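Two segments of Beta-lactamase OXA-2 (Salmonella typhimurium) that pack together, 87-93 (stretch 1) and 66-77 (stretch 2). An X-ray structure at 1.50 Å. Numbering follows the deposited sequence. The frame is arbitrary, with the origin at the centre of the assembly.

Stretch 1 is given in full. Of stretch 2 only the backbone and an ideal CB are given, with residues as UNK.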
# COMPACT_ATOMS: atom_id res chain seq x y z
N ASN A 87 -1.14 -15.47 18.99
CA ASN A 87 -0.51 -16.76 19.29
C ASN A 87 0.20 -17.38 18.10
O ASN A 87 -0.19 -18.44 17.61
CB ASN A 87 -1.54 -17.74 19.84
CG ASN A 87 -2.22 -17.24 21.11
OD1 ASN A 87 -1.61 -16.52 21.91
ND2 ASN A 87 -3.47 -17.62 21.30
N GLN A 88 1.27 -16.73 17.64
CA GLN A 88 2.04 -17.21 16.51
C GLN A 88 3.20 -16.26 16.22
O GLN A 88 3.21 -15.13 16.70
CB GLN A 88 1.16 -17.32 15.27
CG GLN A 88 0.54 -16.00 14.83
CD GLN A 88 -0.31 -16.14 13.58
OE1 GLN A 88 0.18 -16.51 12.52
NE2 GLN A 88 -1.60 -15.83 13.70
N ASP A 89 4.17 -16.73 15.43
CA ASP A 89 5.31 -15.89 15.07
C ASP A 89 4.74 -14.70 14.32
O ASP A 89 3.66 -14.78 13.73
CB ASP A 89 6.29 -16.66 14.19
CG ASP A 89 6.91 -17.84 14.91
OD1 ASP A 89 7.18 -17.72 16.13
OD2 ASP A 89 7.14 -18.88 14.26
N GLN A 90 5.46 -13.58 14.33
CA GLN A 90 4.96 -12.38 13.69
C GLN A 90 5.99 -11.59 12.89
O GLN A 90 7.19 -11.68 13.14
CB GLN A 90 4.41 -11.42 14.75
CG GLN A 90 3.56 -12.03 15.84
CD GLN A 90 2.08 -11.88 15.56
OE1 GLN A 90 1.62 -10.83 15.10
NE2 GLN A 90 1.32 -12.93 15.86
N ASP A 91 5.49 -10.83 11.93
CA ASP A 91 6.33 -9.91 11.18
C ASP A 91 5.65 -8.57 11.43
O ASP A 91 4.61 -8.52 12.10
CB ASP A 91 6.41 -10.23 9.67
CG ASP A 91 5.06 -10.47 9.01
OD1 ASP A 91 4.02 -9.98 9.49
OD2 ASP A 91 5.06 -11.15 7.96
N LEU A 92 6.22 -7.47 10.94
CA LEU A 92 5.60 -6.18 11.19
C LEU A 92 4.16 -6.04 10.73
O LEU A 92 3.35 -5.45 11.43
CB LEU A 92 6.42 -5.06 10.55
CG LEU A 92 7.68 -4.61 11.29
CD1 LEU A 92 8.36 -3.54 10.48
CD2 LEU A 92 7.33 -4.09 12.68
N ARG A 93 3.84 -6.60 9.57
CA ARG A 93 2.48 -6.46 9.07
C ARG A 93 1.46 -7.21 9.92
O ARG A 93 0.38 -6.69 10.18
CB ARG A 93 2.38 -6.92 7.61
CG ARG A 93 1.14 -6.37 6.89
CD ARG A 93 1.15 -6.72 5.41
NE ARG A 93 2.28 -6.14 4.69
CZ ARG A 93 2.29 -4.91 4.17
NH1 ARG A 93 1.23 -4.12 4.29
NH2 ARG A 93 3.37 -4.47 3.54
N UNK A 66 15.56 -1.74 15.97
CA UNK A 66 14.94 -2.80 16.75
C UNK A 66 14.31 -3.80 15.79
O UNK A 66 14.11 -4.96 16.14
CB UNK A 66 13.90 -2.24 17.72
N UNK A 67 13.99 -3.33 14.59
CA UNK A 67 13.43 -4.18 13.55
C UNK A 67 14.07 -3.71 12.24
O UNK A 67 14.17 -2.51 11.98
CB UNK A 67 11.90 -4.11 13.51
N UNK A 68 14.51 -4.67 11.43
CA UNK A 68 15.18 -4.37 10.17
C UNK A 68 14.25 -3.98 9.02
O UNK A 68 14.46 -2.97 8.36
CB UNK A 68 16.01 -5.59 9.75
N UNK A 69 13.25 -4.81 8.78
CA UNK A 69 12.31 -4.56 7.70
C UNK A 69 11.05 -5.41 7.86
O UNK A 69 10.83 -6.01 8.91
CB UNK A 69 12.97 -4.84 6.35
N UNK A 70 10.25 -5.46 6.81
CA UNK A 70 9.00 -6.20 6.82
C UNK A 70 9.17 -7.72 6.75
O UNK A 70 8.19 -8.46 6.81
CB UNK A 70 8.13 -5.73 5.65
N UNK A 71 10.41 -8.18 6.62
CA UNK A 71 10.66 -9.62 6.52
C UNK A 71 11.18 -10.26 7.80
O UNK A 71 11.21 -11.49 7.91
CB UNK A 71 11.66 -9.88 5.39
N UNK A 72 11.58 -9.44 8.76
CA UNK A 72 12.09 -9.98 10.02
C UNK A 72 10.97 -10.66 10.79
O UNK A 72 9.86 -10.13 10.90
CB UNK A 72 12.72 -8.88 10.87
N UNK A 73 11.25 -11.84 11.32
CA UNK A 73 10.26 -12.59 12.06
C UNK A 73 10.57 -12.60 13.55
O UNK A 73 11.72 -12.80 13.96
CB UNK A 73 10.18 -14.02 11.53
N UNK A 74 9.55 -12.37 14.36
CA UNK A 74 9.70 -12.38 15.81
C UNK A 74 8.99 -13.63 16.32
O UNK A 74 7.83 -13.87 15.99
CB UNK A 74 9.14 -11.11 16.45
N UNK A 75 9.71 -14.43 17.10
CA UNK A 75 9.18 -15.69 17.61
C UNK A 75 8.25 -15.61 18.82
O UNK A 75 8.57 -14.98 19.83
CB UNK A 75 10.36 -16.60 17.97
N UNK A 76 7.11 -16.27 18.69
CA UNK A 76 6.10 -16.33 19.74
C UNK A 76 6.62 -17.24 20.86
O UNK A 76 7.23 -18.28 20.59
CB UNK A 76 4.76 -16.84 19.19
N UNK A 77 6.38 -16.85 22.11
CA UNK A 77 6.84 -17.63 23.25
C UNK A 77 5.99 -18.85 23.58
O UNK A 77 6.34 -19.64 24.46
CB UNK A 77 6.90 -16.72 24.48

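Position 66 has nothing of stretch 1 within reach of its CB, so this contact sets no preference; the residue is Ala 66.

At 67 the backbone is extended and CA-to-CB points toward stretch 1, with the ideal CB 4.6 Å from Leu 92 CD2. The offer is purely greasy, and the gap is short: valine, isoleucine, leucine or perhaps alanine would suit. Val 67 fills it, its CG2 lying 3.8 Å from Leu 92 CD1.

Position 68 points sideways over open space, where almost any polar residue would serve. It is Arg 68, whose backbone N donates to OE1 of the residue at 72.

Position 69 opens a type I turn that ends at 72, and its CB points away from stretch 1. Such a place favours Asp, Asn, Ser or Thr, short side chains able to accept from the amides that follow. Asp 69 does this, OD1 taking the N of 71 and, weakly, that of 72. Water 1 donates to Asp 69 O and accepts from Leu 92 N (each 2.8 Å from the water O).

At 70 CB points sideways, 5.2 Å from Leu 92 CB and 5.4 Å from Arg 93 NH2. An acid is an attractive guess beside that guanidinium, but many polar residues would fit. Glu 70 is found, yet its carboxylate leads away and is bonded elsewhere in the structure. Its carbonyl matters more: water 2 links it to Arg 93 N and water 3 to Asp 91 OD2.

Position 71 points away and is unconstrained by stretch 1; it is Phe 71. At 72 CB points sideways with nothing of stretch 1 within 5.5 Å, so a polar residue is reasonable; only the backbone carbonyl touches stretch 1. Gln 72 sends OE1 back to Arg 68 N, while its O receives a CA-H...O contact from Asp 91 CA at 3.5 Å.

At 73 CB sits sideways, 4.1 Å from Gln 90 O and 5.4 Å from Asp 89 CB; the extended backbone suits a beta-branched residue. Ile 73 rests CG2 3.9 Å from Asp 89 CB.

Position 74 pairs with Gln 90 in a single antiparallel bridge. The backbone makes the bonds, so many side chains would suit, though not proline; a large apolar group could lie sideways beside the bridge. Phe 74 is there, its N giving 2.7 Å to Gln 90 O and its O receiving Gln 90 N at 2.9 Å, with Gln 90 O near the ring plane at its edge.

At 75 CA-to-CB points away overall, yet CB lies 3.8 Å from Asp 89 OD1. That negative charge invites Arg or Lys. Arg 75 curls back, its NH1 making a salt bridge to Asp 89 OD2 at 3.1 Å, though the hydrogen bond is weak.

Position 76 points toward stretch 1, its CB 3.4 Å from Gln 88 O, with the Asn 87 backbone beyond. An aromatic ring, or a long apolar chain, would suit this. Trp 76 lays one face under Asn 87 CA, a CH-pi contact 3.7 Å from CA to the five-membered-ring centroid, while its backbone N donates to Asp 89 OD1 at 2.9 Å.

Position 77 points away and is open to polar residues; it is Asp 77.

Stretch 2 (66-77) AVRDEFQIFRWD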
# COMPACT_ATOMS: atom_id res chain seq x y z
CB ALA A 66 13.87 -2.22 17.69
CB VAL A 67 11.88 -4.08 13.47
CG1 VAL A 67 11.44 -2.63 13.29
CG2 VAL A 67 11.36 -4.94 12.33
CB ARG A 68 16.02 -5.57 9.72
CG ARG A 68 17.08 -6.02 10.73
CD ARG A 68 17.92 -7.15 10.14
NE ARG A 68 17.14 -8.37 9.91
CZ ARG A 68 16.84 -9.25 10.85
NH1 ARG A 68 17.24 -9.05 12.10
NH2 ARG A 68 16.12 -10.32 10.55
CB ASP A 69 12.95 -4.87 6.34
CG ASP A 69 13.51 -6.28 6.26
OD1 ASP A 69 13.04 -7.16 7.01
OD2 ASP A 69 14.43 -6.50 5.44
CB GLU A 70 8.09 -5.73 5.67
CG GLU A 70 8.58 -6.11 4.27
CD GLU A 70 9.49 -5.08 3.64
OE1 GLU A 70 10.42 -4.58 4.33
OE2 GLU A 70 9.29 -4.76 2.45
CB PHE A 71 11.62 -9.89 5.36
CG PHE A 71 11.06 -9.51 4.03
CD1 PHE A 71 9.96 -10.19 3.50
CD2 PHE A 71 11.59 -8.44 3.32
CE1 PHE A 71 9.40 -9.81 2.29
CE2 PHE A 71 11.03 -8.04 2.10
CZ PHE A 71 9.94 -8.73 1.58
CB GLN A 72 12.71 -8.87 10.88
CG GLN A 72 13.39 -9.41 12.13
CD GLN A 72 14.13 -8.34 12.90
OE1 GLN A 72 14.35 -7.23 12.41
NE2 GLN A 72 14.54 -8.66 14.12
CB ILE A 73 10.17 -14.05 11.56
CG1 ILE A 73 9.71 -14.08 10.10
CG2 ILE A 73 9.23 -14.86 12.45
CD1 ILE A 73 9.64 -15.47 9.51
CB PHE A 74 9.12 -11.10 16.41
CG PHE A 74 9.78 -9.86 15.88
CD1 PHE A 74 9.33 -9.26 14.71
CD2 PHE A 74 10.90 -9.33 16.52
CE1 PHE A 74 10.00 -8.16 14.17
CE2 PHE A 74 11.57 -8.23 15.99
CZ PHE A 74 11.12 -7.64 14.81
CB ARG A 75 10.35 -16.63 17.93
CG ARG A 75 11.32 -16.81 16.77
CD ARG A 75 10.63 -17.38 15.54
NE ARG A 75 11.51 -17.38 14.38
CZ ARG A 75 11.16 -17.84 13.18
NH1 ARG A 75 9.95 -18.32 12.97
NH2 ARG A 75 12.03 -17.79 12.18
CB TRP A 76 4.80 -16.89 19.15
CG TRP A 76 3.70 -17.20 20.13
CD1 TRP A 76 3.21 -16.37 21.10
CD2 TRP A 76 2.92 -18.39 20.18
NE1 TRP A 76 2.17 -16.98 21.76
CE2 TRP A 76 1.97 -18.22 21.21
CE3 TRP A 76 2.92 -19.59 19.46
CZ2 TRP A 76 1.03 -19.21 21.54
CZ3 TRP A 76 1.99 -20.58 19.78
CH2 TRP A 76 1.05 -20.38 20.81
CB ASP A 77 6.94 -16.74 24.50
CG ASP A 77 5.67 -15.95 24.76
OD1 ASP A 77 4.57 -16.48 24.49
OD2 ASP A 77 5.77 -14.81 25.26
O HOH W 1 8.86 -7.69 10.10
O HOH W 2 5.67 -7.54 7.49
O HOH W 3 7.27 -11.09 6.27
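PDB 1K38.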